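Local coordinates for protein D-threo-3-hydroxyaspartate dehydratase (PDB 3WQC) that catalyses the PLP-dependent deamination of D-threo-3-hydroxyaspartate to oxaloacetate and ammonium, and also acts on D-serine and on the L-threo and L-erythro isomers, at residues B[52-58]-B[79-83]; B[89-95]-B[112-118]; B[318-322]-B[345-349]. Residues are numbered along the deposited sequence.

Overall arrangement
Contacts 1 and 2 lie next to each other in the alanine racemase-like barrel domain, their centres 12 Å apart. The helix of contact 1 leads along the chain into the first strand of contact 2, and the two touch where Ala80 O meets Ile91 CD1 at 3.6 Å. Both reach the cofactor: contact 1 holds Lys53, joined to PLP, and contact 2 brings Ala94 to within about 4 Å of PLP by its side chain. Contact 3 belongs to the β-rich serine dehydratase-type domain, away from this pocket. Its centre is 36 Å from that of contact 1 and 46 Å from that of contact 2, with which its nearest atoms are about 32 Å apart.

Contact 1: residues B[52-58]-B[79-83]; sequences VKTSKSV and EAEQF. With PLP (pyridoxal-5'-phosphate), chain J.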
ATOM      1  N   VAL B  52      13.745  -9.060  -6.847  1.00 10.39           N
ATOM      2  CA  VAL B  52      12.696  -8.444  -7.668  1.00 12.71           C
ATOM      3  C   VAL B  52      11.507  -8.003  -6.827  1.00 11.76           C
ATOM      4  O   VAL B  52      10.562  -7.484  -7.420  1.00 13.39           O
ATOM      5  CB  VAL B  52      12.236  -9.394  -8.823  1.00 13.00           C
ATOM      6  CG1 VAL B  52      13.431  -9.649  -9.760  1.00 15.88           C
ATOM      7  CG2 VAL B  52      11.594 -10.694  -8.315  1.00 14.74           C
ATOM      8  N   LYS B  53      11.558  -8.112  -5.495  1.00 10.93           N
ATOM      9  CA  LYS B  53      10.380  -7.697  -4.739  1.00 12.02           C
ATOM     10  C   LYS B  53      10.166  -6.188  -4.858  1.00 11.02           C
ATOM     11  O   LYS B  53       9.034  -5.701  -4.613  1.00 13.03           O
ATOM     12  CB  LYS B  53      10.470  -8.065  -3.286  1.00 12.46           C
ATOM     13  CG  LYS B  53      11.448  -7.232  -2.469  1.00 14.47           C
ATOM     14  CD  LYS B  53      11.420  -7.822  -1.045  1.00 18.08           C
ATOM     15  CE  LYS B  53      12.229  -6.898  -0.189  1.00 23.82           C
ATOM     16  NZ  LYS B  53      13.243  -7.597   0.637  1.00 17.80           N
ATOM     17  N   THR B  54      11.187  -5.406  -5.289  1.00 11.53           N
ATOM     18  CA  THR B  54      11.035  -3.941  -5.374  1.00 11.57           C
ATOM     19  C   THR B  54      10.148  -3.646  -6.624  1.00 11.05           C
ATOM     20  O   THR B  54       9.307  -2.691  -6.492  1.00 13.55           O
ATOM     21  CB  THR B  54      12.425  -3.319  -5.611  1.00 12.85           C
ATOM     22  OG1 THR B  54      13.135  -3.496  -4.356  1.00 15.62           O
ATOM     23  CG2 THR B  54      12.344  -1.828  -5.921  1.00 15.45           C
ATOM     24  N   SER B  55      10.314  -4.334  -7.777  1.00 11.92           N
ATOM     25  CA  SER B  55       9.553  -3.929  -8.978  1.00 11.20           C
ATOM     26  C   SER B  55       8.530  -4.946  -9.355  1.00 11.44           C
ATOM     27  O   SER B  55       7.494  -4.605  -9.951  1.00 12.51           O
ATOM     28  CB  SER B  55      10.539  -3.789 -10.201  1.00 13.90           C
ATOM     29  OG  SER B  55      10.962  -5.083 -10.689  1.00 16.36           O
ATOM     30  N   LYS B  56       8.793  -6.243  -9.075  1.00 12.18           N
ATOM     31  CA  LYS B  56       7.948  -7.359  -9.553  1.00 11.93           C
ATOM     32  C   LYS B  56       7.511  -7.141 -11.039  1.00 12.61           C
ATOM     33  O   LYS B  56       6.397  -7.527 -11.437  1.00 12.36           O
ATOM     34  CB  LYS B  56       6.674  -7.594  -8.671  1.00 11.84           C
ATOM     35  CG  LYS B  56       7.077  -7.760  -7.209  1.00 12.36           C
ATOM     36  CD  LYS B  56       5.831  -8.222  -6.411  1.00 12.82           C
ATOM     37  CE  LYS B  56       6.190  -8.226  -4.942  1.00 12.89           C
ATOM     38  NZ  LYS B  56       4.993  -8.703  -4.186  1.00 12.64           N
ATOM     39  N   SER B  57       8.504  -6.722 -11.873  1.00 12.94           N
ATOM     40  CA  SER B  57       8.175  -6.392 -13.238  1.00 13.46           C
ATOM     41  C   SER B  57       9.160  -7.110 -14.171  1.00 12.90           C
ATOM     42  O   SER B  57      10.349  -6.930 -14.030  1.00 14.77           O
ATOM     43  CB  SER B  57       8.216  -4.872 -13.401  1.00 14.71           C
ATOM     44  OG  SER B  57       7.791  -4.540 -14.765  1.00 15.60           O
ATOM     45  N   VAL B  58       8.623  -7.879 -15.114  1.00 13.36           N
ATOM     46  CA  VAL B  58       9.447  -8.681 -16.053  1.00 14.20           C
ATOM     47  C   VAL B  58      10.470  -7.811 -16.802  1.00 15.38           C
ATOM     48  O   VAL B  58      11.677  -8.133 -16.812  1.00 16.98           O
ATOM     49  CB  VAL B  58       8.572  -9.539 -16.961  1.00 14.77           C
ATOM     50  CG1 VAL B  58       9.344 -10.144 -18.119  1.00 19.90           C
ATOM     51  CG2 VAL B  58       7.916 -10.634 -16.113  1.00 15.98           C
ATOM     52  N   GLU B  79       5.665 -14.466  -7.250  1.00 11.41           N
ATOM     53  CA  GLU B  79       6.769 -13.915  -8.031  1.00 11.10           C
ATOM     54  C   GLU B  79       7.525 -15.079  -8.703  1.00 12.31           C
ATOM     55  O   GLU B  79       7.887 -14.961  -9.891  1.00 12.53           O
ATOM     56  CB  GLU B  79       7.731 -13.180  -7.149  1.00 11.58           C
ATOM     57  CG  GLU B  79       7.276 -11.796  -6.739  1.00 11.91           C
ATOM     58  CD  GLU B  79       8.023 -11.415  -5.479  1.00 11.28           C
ATOM     59  OE1 GLU B  79       7.402 -11.372  -4.385  1.00 13.43           O
ATOM     60  OE2 GLU B  79       9.244 -11.191  -5.530  1.00 12.66           O
ATOM     61  N   ALA B  80       7.812 -16.174  -7.986  1.00 11.15           N
ATOM     62  CA  ALA B  80       8.535 -17.291  -8.671  1.00 12.02           C
ATOM     63  C   ALA B  80       7.714 -17.797  -9.896  1.00 12.16           C
ATOM     64  O   ALA B  80       8.311 -18.016 -10.967  1.00 13.61           O
ATOM     65  CB  ALA B  80       8.739 -18.429  -7.666  1.00 14.71           C
ATOM     66  N   GLU B  81       6.351 -17.931  -9.729  1.00 11.82           N
ATOM     67  CA  GLU B  81       5.552 -18.433 -10.832  1.00 15.16           C
ATOM     68  C   GLU B  81       5.665 -17.468 -12.031  1.00 14.74           C
ATOM     69  O   GLU B  81       5.839 -17.897 -13.209  1.00 17.05           O
ATOM     70  CB  GLU B  81       4.113 -18.661 -10.228  1.00 19.25           C
ATOM     71  CG  GLU B  81       3.007 -18.940 -11.181  1.00 23.71           C
ATOM     72  CD  GLU B  81       1.645 -18.914 -10.439  1.00 23.71           C
ATOM     73  OE1 GLU B  81       0.847 -17.871 -10.564  1.00 34.96           O
ATOM     74  OE2 GLU B  81       1.359 -19.919  -9.730  1.00 28.51           O
ATOM     75  N   GLN B  82       5.556 -16.139 -11.771  1.00 14.72           N
ATOM     76  CA  GLN B  82       5.535 -15.112 -12.855  1.00 16.94           C
ATOM     77  C   GLN B  82       6.874 -15.123 -13.563  1.00 14.10           C
ATOM     78  O   GLN B  82       6.951 -15.102 -14.803  1.00 16.99           O
ATOM     79  CB  GLN B  82       5.272 -13.704 -12.243  1.00 19.89           C
ATOM     80  CG  GLN B  82       5.550 -12.518 -13.228  1.00 21.53           C
ATOM     81  CD  GLN B  82       5.138 -11.122 -12.691  1.00 41.56           C
ATOM     82  OE1 GLN B  82       3.956 -10.799 -12.456  1.00 54.52           O
ATOM     83  NE2 GLN B  82       6.107 -10.256 -12.627  1.00 27.79           N
ATOM     84  N   PHE B  83       7.962 -15.032 -12.813  1.00 14.30           N
ATOM     85  CA  PHE B  83       9.275 -14.898 -13.435  1.00 14.13           C
ATOM     86  C   PHE B  83       9.705 -16.220 -14.104  1.00 13.48           C
ATOM     87  O   PHE B  83      10.326 -16.168 -15.184  1.00 16.47           O
ATOM     88  CB  PHE B  83      10.359 -14.360 -12.443  1.00 14.55           C
ATOM     89  CG  PHE B  83      10.160 -12.917 -12.210  1.00 12.57           C
ATOM     90  CD1 PHE B  83      10.715 -11.984 -13.082  1.00 16.68           C
ATOM     91  CD2 PHE B  83       9.413 -12.457 -11.115  1.00 14.97           C
ATOM     92  CE1 PHE B  83      10.507 -10.585 -12.873  1.00 16.25           C
ATOM     93  CE2 PHE B  83       9.187 -11.062 -10.903  1.00 15.18           C
ATOM     94  CZ  PHE B  83       9.725 -10.120 -11.804  1.00 14.91           C
TER
HETATM   95  N1  PLP J 402      17.518 -10.164   0.764  1.00 12.46           N
HETATM   96  C2  PLP J 402      16.357 -10.379   1.417  1.00 11.46           C
HETATM   97  C2A PLP J 402      16.126 -11.665   2.178  1.00 13.68           C
HETATM   98  C3  PLP J 402      15.332  -9.365   1.363  1.00 12.81           C
HETATM   99  O3  PLP J 402      14.184  -9.590   1.983  1.00 15.43           O
HETATM  100  C4  PLP J 402      15.614  -8.157   0.631  1.00 13.72           C
HETATM  101  C4A PLP J 402      14.592  -7.167   0.539  1.00 21.05           C
HETATM  102  C5  PLP J 402      16.871  -8.021  -0.029  1.00 12.50           C
HETATM  103  C6  PLP J 402      17.831  -9.032   0.129  1.00 12.80           C
HETATM  104  C5A PLP J 402      17.216  -6.772  -0.802  1.00 16.46           C
HETATM  105  O4P PLP J 402      17.355  -5.629   0.162  1.00 15.07           O
HETATM  106  P   PLP J 402      17.320  -4.153  -0.457  1.00 13.99           P
HETATM  107  O1P PLP J 402      18.269  -4.228  -1.595  1.00 17.22           O
HETATM  108  O2P PLP J 402      17.828  -3.311   0.660  1.00 15.05           O
HETATM  109  O3P PLP J 402      15.959  -3.849  -0.935  1.00 19.34           O
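The loop 52-58 runs past one side of helix 77-85, with CA atoms 6.8 Å apart at Lys56 and Glu79 and 6.7 Å apart at Val58 and Phe83. This loop of the alanine racemase-like TIM barrel carries the lysine that binds PLP, and leads from strand 47-48 into helix 58-66. The loop first makes a tight turn, in which Lys56 N donates to Val52 O at 2.7 Å. Lys56 has left-handed backbone angles (42/45°) inside an ST turn, in which Ser57 N donates to Ser55 OG at 3.2 Å. Ser57 sits at the N-cap position, but its hydroxyl bonds to Glu385 O instead of capping the helix.

Across the contact, Gln82 NE2 donates to Lys56 O at 3.0 Å, so a helix side chain holds the loop backbone directly. The Phe83 ring lies beside this bond: its CE2 lies 3.6 Å from Val52 CG2, its CE1 is 4.1 Å from Val58 CG2, and its edge meets the backbone at CZ, 3.6 Å from Ser57 N. On the cofactor side Glu79 points toward the loop. Lys56 NZ and Glu79 OE1 form a long salt bridge of 3.6 Å, while Ser75 and Thr76 hydrogen-bond to the same oxygen. Gln329 of the second subunit bonds to Lys53 O, so the second subunit of the crystal assembly touches this loop as well. From there the extended Lys53 side chain leads away from the helix and ends in the covalent link to the cofactor, with Lys53 NZ 1.4 Å from PLP C4A.

Contact 2: residues B[89-95]-B[112-118]; sequences TDILYAV and GCDLKLI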
ATOM      1  N   THR B  89      14.939 -19.216 -14.638  1.00 17.72           N
ATOM      2  CA  THR B  89      14.893 -20.535 -14.014  1.00 18.26           C
ATOM      3  C   THR B  89      15.610 -20.571 -12.678  1.00 16.60           C
ATOM      4  O   THR B  89      15.311 -21.424 -11.859  1.00 18.55           O
ATOM      5  CB  THR B  89      15.535 -21.583 -14.943  1.00 21.74           C
ATOM      6  OG1 THR B  89      16.869 -21.222 -15.232  1.00 24.88           O
ATOM      7  CG2 THR B  89      14.776 -21.670 -16.270  1.00 23.83           C
ATOM      8  N   ASP B  90      16.534 -19.639 -12.424  1.00 14.06           N
ATOM      9  CA  ASP B  90      17.352 -19.678 -11.180  1.00 13.45           C
ATOM     10  C   ASP B  90      16.749 -18.714 -10.173  1.00 13.78           C
ATOM     11  O   ASP B  90      16.960 -17.476 -10.204  1.00 14.77           O
ATOM     12  CB  ASP B  90      18.753 -19.259 -11.590  1.00 16.05           C
ATOM     13  CG  ASP B  90      19.746 -19.188 -10.441  1.00 17.22           C
ATOM     14  OD1 ASP B  90      19.343 -19.411  -9.220  1.00 17.23           O
ATOM     15  OD2 ASP B  90      20.961 -18.783 -10.661  1.00 24.39           O
ATOM     16  N   ILE B  91      15.911 -19.275  -9.276  1.00 12.55           N
ATOM     17  CA  ILE B  91      15.070 -18.396  -8.411  1.00 11.80           C
ATOM     18  C   ILE B  91      15.236 -18.838  -6.959  1.00 12.03           C
ATOM     19  O   ILE B  91      15.066 -20.040  -6.615  1.00 12.64           O
ATOM     20  CB  ILE B  91      13.570 -18.537  -8.802  1.00  9.96           C
ATOM     21  CG1 ILE B  91      13.354 -18.089 -10.253  1.00 13.74           C
ATOM     22  CG2 ILE B  91      12.681 -17.675  -7.836  1.00 12.03           C
ATOM     23  CD1 ILE B  91      11.886 -18.079 -10.706  1.00 14.26           C
ATOM     24  N   LEU B  92      15.551 -17.875  -6.110  1.00 11.26           N
ATOM     25  CA  LEU B  92      15.644 -18.110  -4.640  1.00 10.52           C
ATOM     26  C   LEU B  92      14.454 -17.481  -3.965  1.00 11.10           C
ATOM     27  O   LEU B  92      14.271 -16.242  -4.091  1.00 11.26           O
ATOM     28  CB  LEU B  92      16.932 -17.404  -4.143  1.00 11.36           C
ATOM     29  CG  LEU B  92      17.130 -17.332  -2.610  1.00 11.19           C
ATOM     30  CD1 LEU B  92      17.308 -18.758  -2.019  1.00 12.64           C
ATOM     31  CD2 LEU B  92      18.335 -16.400  -2.289  1.00 12.94           C
ATOM     32  N   TYR B  93      13.665 -18.276  -3.251  1.00 10.45           N
ATOM     33  CA  TYR B  93      12.519 -17.759  -2.516  1.00  8.99           C
ATOM     34  C   TYR B  93      12.977 -17.475  -1.095  1.00  9.94           C
ATOM     35  O   TYR B  93      13.149 -18.387  -0.260  1.00 10.42           O
ATOM     36  CB  TYR B  93      11.380 -18.779  -2.559  1.00  9.32           C
ATOM     37  CG  TYR B  93      10.231 -18.405  -1.652  1.00  9.50           C
ATOM     38  CD1 TYR B  93       9.771 -17.082  -1.455  1.00 10.23           C
ATOM     39  CD2 TYR B  93       9.592 -19.455  -0.950  1.00 10.53           C
ATOM     40  CE1 TYR B  93       8.677 -16.813  -0.570  1.00 10.07           C
ATOM     41  CE2 TYR B  93       8.491 -19.204  -0.117  1.00  9.88           C
ATOM     42  CZ  TYR B  93       8.051 -17.894   0.071  1.00  9.21           C
ATOM     43  OH  TYR B  93       7.009 -17.620   0.930  1.00 10.91           O
ATOM     44  N   ALA B  94      13.305 -16.187  -0.817  1.00  9.23           N
ATOM     45  CA  ALA B  94      14.070 -15.824   0.407  1.00  9.91           C
ATOM     46  C   ALA B  94      13.115 -15.401   1.532  1.00 10.68           C
ATOM     47  O   ALA B  94      13.301 -14.326   2.153  1.00 11.08           O
ATOM     48  CB  ALA B  94      15.130 -14.743   0.097  1.00 11.61           C
ATOM     49  N   VAL B  95      12.148 -16.262   1.833  1.00 10.29           N
ATOM     50  CA  VAL B  95      11.294 -16.067   3.029  1.00 10.28           C
ATOM     51  C   VAL B  95      11.201 -17.485   3.649  1.00  9.89           C
ATOM     52  O   VAL B  95      10.939 -18.428   2.921  1.00 10.68           O
ATOM     53  CB  VAL B  95       9.851 -15.575   2.669  1.00 10.31           C
ATOM     54  CG1 VAL B  95       8.965 -15.488   3.904  1.00 11.43           C
ATOM     55  CG2 VAL B  95       9.967 -14.179   2.005  1.00 12.55           C
ATOM     56  N   GLY B 112      10.434 -27.344 -14.124  1.00 14.95           N
ATOM     57  CA  GLY B 112      11.718 -26.951 -14.560  1.00 15.35           C
ATOM     58  C   GLY B 112      12.289 -25.723 -13.914  1.00 14.84           C
ATOM     59  O   GLY B 112      13.376 -25.256 -14.318  1.00 19.69           O
ATOM     60  N   CYS B 113      11.657 -25.239 -12.849  1.00 14.99           N
ATOM     61  CA  CYS B 113      12.228 -24.088 -12.158  1.00 14.63           C
ATOM     62  C   CYS B 113      13.267 -24.564 -11.106  1.00 13.65           C
ATOM     63  O   CYS B 113      12.965 -25.439 -10.296  1.00 15.93           O
ATOM     64  CB  CYS B 113      11.100 -23.325 -11.460  1.00 15.68           C
ATOM     65  SG  CYS B 113      11.688 -21.798 -10.613  1.00 16.78           S
ATOM     66  N   ASP B 114      14.459 -23.988 -11.125  1.00 13.72           N
ATOM     67  CA  ASP B 114      15.504 -24.366 -10.148  1.00 14.02           C
ATOM     68  C   ASP B 114      15.282 -23.495  -8.949  1.00 14.71           C
ATOM     69  O   ASP B 114      16.026 -22.522  -8.657  1.00 15.19           O
ATOM     70  CB  ASP B 114      16.863 -24.112 -10.709  1.00 16.18           C
ATOM     71  CG  ASP B 114      17.923 -24.776  -9.831  1.00 25.94           C
ATOM     72  OD1 ASP B 114      17.602 -25.877  -9.294  1.00 42.49           O
ATOM     73  OD2 ASP B 114      19.091 -24.345  -9.798  1.00 35.53           O
ATOM     74  N   LEU B 115      14.202 -23.801  -8.260  1.00 14.11           N
ATOM     75  CA  LEU B 115      13.702 -22.967  -7.161  1.00 12.19           C
ATOM     76  C   LEU B 115      14.397 -23.412  -5.858  1.00 10.90           C
ATOM     77  O   LEU B 115      14.344 -24.609  -5.512  1.00 13.93           O
ATOM     78  CB  LEU B 115      12.164 -23.229  -7.036  1.00 12.23           C
ATOM     79  CG  LEU B 115      11.534 -22.513  -5.825  1.00 10.73           C
ATOM     80  CD1 LEU B 115      11.603 -20.959  -5.991  1.00 13.49           C
ATOM     81  CD2 LEU B 115      10.102 -23.039  -5.726  1.00 14.14           C
ATOM     82  N   LYS B 116      14.971 -22.465  -5.152  1.00 10.64           N
ATOM     83  CA  LYS B 116      15.649 -22.716  -3.849  1.00 10.31           C
ATOM     84  C   LYS B 116      14.779 -22.174  -2.743  1.00 10.51           C
ATOM     85  O   LYS B 116      14.162 -21.081  -2.879  1.00 11.35           O
ATOM     86  CB  LYS B 116      17.008 -21.985  -3.794  1.00 12.09           C
ATOM     87  CG  LYS B 116      18.114 -22.662  -4.577  1.00 19.24           C
ATOM     88  CD  LYS B 116      18.070 -22.730  -5.954  1.00 27.99           C
ATOM     89  CE  LYS B 116      18.430 -21.361  -6.554  1.00 23.36           C
ATOM     90  NZ  LYS B 116      18.795 -21.888  -7.963  1.00 22.00           N
ATOM     91  N   LEU B 117      14.689 -22.904  -1.641  1.00 10.57           N
ATOM     92  CA  LEU B 117      13.896 -22.517  -0.450  1.00  8.84           C
ATOM     93  C   LEU B 117      14.860 -22.222   0.704  1.00  9.50           C
ATOM     94  O   LEU B 117      16.041 -22.657   0.636  1.00 10.50           O
ATOM     95  CB  LEU B 117      12.955 -23.693  -0.033  1.00 10.07           C
ATOM     96  CG  LEU B 117      12.107 -24.224  -1.181  1.00 10.45           C
ATOM     97  CD1 LEU B 117      11.244 -25.398  -0.684  1.00 13.17           C
ATOM     98  CD2 LEU B 117      11.156 -23.062  -1.700  1.00 11.83           C
ATOM     99  N   ILE B 118      14.375 -21.572   1.759  1.00  9.43           N
ATOM    100  CA  ILE B 118      15.227 -21.268   2.904  1.00  8.76           C
ATOM    101  C   ILE B 118      14.502 -21.691   4.161  1.00  9.82           C
ATOM    102  O   ILE B 118      13.260 -21.654   4.260  1.00 10.70           O
ATOM    103  CB  ILE B 118      15.654 -19.770   2.948  1.00  8.42           C
ATOM    104  CG1 ILE B 118      14.526 -18.843   3.398  1.00 10.54           C
ATOM    105  CG2 ILE B 118      16.257 -19.351   1.584  1.00 10.53           C
ATOM    106  CD1 ILE B 118      15.028 -17.398   3.622  1.00 10.93           C
TER
HETATM  107  O   HOH W   1      11.823 -20.440   1.207  1.00 10.73           O
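Strand 90-93, helix 102-110 and strand 114-119 form one β-α-β unit of the TIM barrel, and this contact pairs its two parallel strands; the axes of 90-93 and 114-118 approach to 4.7 Å at 19°. The ladder runs from Asp114 N to Thr89 O (2.8 Å), through a weak bond from Ile91 N to Asp114 O (3.3 Å), to Lys116 N with Ile91 O (2.8 Å) and Tyr93 N with Lys116 O (2.9 Å). Beyond it the strands part, and a water fills the gap, donating to Tyr93 O and Val95 O and accepting from Ile118 N.

Towards the surrounding helices, Ile91 CD1 packs on Cys113 SG at 3.7 Å and Ile91 CG2 on Leu115 CD1 at 3.9 Å. On the barrel-interior face Leu92 CD1 meets Ile118 CG2 at 3.8 Å. Ala94, a residue of the cofactor pocket, touches PLP.

Lys116 curls back along its own strand: its NZ bonds Asp90 OD1 at 2.8 Å and Asp114 O at 2.9 Å, and more weakly Asp114 OD2 at 3.1 Å. Arg49 also pairs with Asp90 OD1, so the charge of this buried lysine is answered by a shared salt-bridge network at the N-terminal ends of the two strands.

Contact 3: residues B[318-322]-B[345-349]; sequences VMPGF and IATRF
The two backbones never come close: the nearest CA atoms, Phe322 and Phe349, are 10.8 Å apart, and long side chains bridge the gap without a hydrogen bond. After the short strand 318-319, a type II turn from Met319 to Phe322, closed by Phe322 N to Met319 O at 3.2 Å, takes the chain round a corner through Pro320 (-60/143°) and Gly321 (82/-7°). On the other segment, Phe349 leaves the short helix 345-348, its N bonding Ile345 O at 2.8 Å.

Both phenylalanines take chi1 m. Their rings form a T-shaped pair, the edge of Phe349 toward the face of Phe322, centroids 5.1 Å apart and planes at 81°. Met319 (m, t, p) adds a Met-aromatic contact, SD 5.0 Å from the Phe349 centroid at the ring edge. Phe322 CE2 sits over one face of the Arg348 guanidinium (t, p, chi3 98°), 3.6 Å from NH1. Ile345 (t, p) CD1 is 4.3 Å from Phe322 CE1. Flanked by strands 310-312 and 332-336, this is packing of a helix C-terminal end on a beta-turn corner in the β-rich C-terminal domain of a DSD1-family enzyme.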
ATOM      1  N   VAL B 318      14.050  18.339  -8.544  1.00 25.24           N
ATOM      2  CA  VAL B 318      13.568  18.619  -7.202  1.00 23.04           C
ATOM      3  C   VAL B 318      13.201  20.087  -7.008  1.00 23.92           C
ATOM      4  O   VAL B 318      13.939  20.999  -7.429  1.00 28.67           O
ATOM      5  CB  VAL B 318      14.681  18.212  -6.221  1.00 24.89           C
ATOM      6  CG1 VAL B 318      14.437  18.816  -4.833  1.00 29.06           C
ATOM      7  CG2 VAL B 318      14.745  16.653  -6.231  1.00 29.54           C
ATOM      8  N   MET B 319      12.097  20.316  -6.291  1.00 26.23           N
ATOM      9  CA  MET B 319      11.671  21.653  -5.896  1.00 26.77           C
ATOM     10  C   MET B 319      11.925  21.806  -4.398  1.00 26.55           C
ATOM     11  O   MET B 319      11.089  21.420  -3.546  1.00 23.54           O
ATOM     12  CB  MET B 319      10.183  21.920  -6.255  1.00 28.20           C
ATOM     13  CG  MET B 319       9.972  21.960  -7.737  1.00 28.42           C
ATOM     14  SD  MET B 319       8.210  22.242  -8.140  1.00 32.24           S
ATOM     15  CE  MET B 319       8.151  24.032  -7.923  1.00 32.92           C
ATOM     16  N   PRO B 320      13.118  22.355  -4.063  1.00 29.84           N
ATOM     17  CA  PRO B 320      13.502  22.240  -2.645  1.00 27.19           C
ATOM     18  C   PRO B 320      12.535  22.910  -1.658  1.00 25.30           C
ATOM     19  O   PRO B 320      11.950  23.993  -1.949  1.00 34.55           O
ATOM     20  CB  PRO B 320      14.862  22.960  -2.572  1.00 33.60           C
ATOM     21  CG  PRO B 320      15.128  23.447  -3.947  1.00 37.81           C
ATOM     22  CD  PRO B 320      14.211  22.866  -4.926  1.00 32.50           C
ATOM     23  N   GLY B 321      12.347  22.271  -0.509  1.00 27.81           N
ATOM     24  CA  GLY B 321      11.419  22.808   0.489  1.00 26.81           C
ATOM     25  C   GLY B 321       9.944  22.527   0.346  1.00 27.86           C
ATOM     26  O   GLY B 321       9.201  22.834   1.291  1.00 30.07           O
ATOM     27  N   PHE B 322       9.510  21.914  -0.785  1.00 22.99           N
ATOM     28  CA  PHE B 322       8.105  21.452  -0.896  1.00 22.47           C
ATOM     29  C   PHE B 322       8.038  19.961  -0.813  1.00 18.73           C
ATOM     30  O   PHE B 322       8.795  19.265  -1.537  1.00 20.75           O
ATOM     31  CB  PHE B 322       7.503  21.926  -2.222  1.00 24.58           C
ATOM     32  CG  PHE B 322       7.317  23.457  -2.263  1.00 22.93           C
ATOM     33  CD1 PHE B 322       6.332  24.089  -1.489  1.00 23.95           C
ATOM     34  CD2 PHE B 322       8.210  24.213  -2.960  1.00 30.83           C
ATOM     35  CE1 PHE B 322       6.150  25.477  -1.534  1.00 27.76           C
ATOM     36  CE2 PHE B 322       8.086  25.606  -3.024  1.00 32.12           C
ATOM     37  CZ  PHE B 322       7.075  26.238  -2.284  1.00 37.55           C
ATOM     38  N   ILE B 345       0.319  30.300  -2.973  1.00 35.13           N
ATOM     39  CA  ILE B 345       0.482  28.859  -3.321  1.00 31.06           C
ATOM     40  C   ILE B 345      -0.213  28.538  -4.657  1.00 30.29           C
ATOM     41  O   ILE B 345       0.316  27.739  -5.447  1.00 29.43           O
ATOM     42  CB  ILE B 345       0.021  27.872  -2.199  1.00 27.48           C
ATOM     43  CG1 ILE B 345       0.497  26.431  -2.517  1.00 33.30           C
ATOM     44  CG2 ILE B 345      -1.478  27.931  -1.966  1.00 29.82           C
ATOM     45  CD1 ILE B 345       1.987  26.201  -2.275  1.00 32.36           C
ATOM     46  N   ALA B 346      -1.364  29.198  -4.932  1.00 34.07           N
ATOM     47  CA  ALA B 346      -2.078  28.971  -6.215  1.00 33.34           C
ATOM     48  C   ALA B 346      -1.269  29.443  -7.462  1.00 32.97           C
ATOM     49  O   ALA B 346      -1.425  28.888  -8.558  1.00 38.88           O
ATOM     50  CB  ALA B 346      -3.490  29.592  -6.186  1.00 36.99           C
ATOM     51  N   THR B 347      -0.448  30.498  -7.309  1.00 39.04           N
ATOM     52  CA  THR B 347       0.416  30.983  -8.426  1.00 35.98           C
ATOM     53  C   THR B 347       1.625  30.037  -8.530  1.00 36.58           C
ATOM     54  O   THR B 347       2.079  29.696  -9.630  1.00 38.31           O
ATOM     55  CB  THR B 347       0.711  32.595  -8.394  1.00 57.97           C
ATOM     56  OG1 THR B 347       1.743  32.852  -7.463  1.00 97.29           O
ATOM     57  CG2 THR B 347      -0.531  33.355  -7.999  1.00 50.12           C
ATOM     58  N   ARG B 348       2.135  29.560  -7.391  1.00 33.74           N
ATOM     59  CA  ARG B 348       3.261  28.638  -7.473  1.00 34.56           C
ATOM     60  C   ARG B 348       2.884  27.273  -8.108  1.00 29.69           C
ATOM     61  O   ARG B 348       3.663  26.650  -8.838  1.00 31.49           O
ATOM     62  CB  ARG B 348       3.868  28.407  -6.112  1.00 40.91           C
ATOM     63  CG  ARG B 348       5.143  27.628  -6.270  1.00 55.07           C
ATOM     64  CD  ARG B 348       6.150  28.421  -7.057  1.00 75.33           C
ATOM     65  NE  ARG B 348       6.951  28.966  -5.990  1.00 76.84           N
ATOM     66  CZ  ARG B 348       8.070  28.420  -5.546  1.00 63.74           C
ATOM     67  NH1 ARG B 348       8.589  27.364  -6.167  1.00 71.02           N
ATOM     68  NH2 ARG B 348       8.702  29.008  -4.541  1.00 66.19           N
ATOM     69  N   PHE B 349       1.712  26.810  -7.748  1.00 28.95           N
ATOM     70  CA  PHE B 349       1.183  25.510  -8.177  1.00 25.73           C
ATOM     71  C   PHE B 349      -0.238  25.650  -8.753  1.00 26.71           C
ATOM     72  O   PHE B 349      -1.205  25.257  -8.105  1.00 26.94           O
ATOM     73  CB  PHE B 349       1.230  24.498  -7.010  1.00 22.22           C
ATOM     74  CG  PHE B 349       2.612  24.204  -6.534  1.00 25.47           C
ATOM     75  CD1 PHE B 349       3.459  23.305  -7.270  1.00 27.04           C
ATOM     76  CD2 PHE B 349       3.118  24.785  -5.354  1.00 29.27           C
ATOM     77  CE1 PHE B 349       4.780  23.035  -6.785  1.00 26.67           C
ATOM     78  CE2 PHE B 349       4.419  24.527  -4.920  1.00 30.96           C
ATOM     79  CZ  PHE B 349       5.250  23.670  -5.624  1.00 26.70           C
TER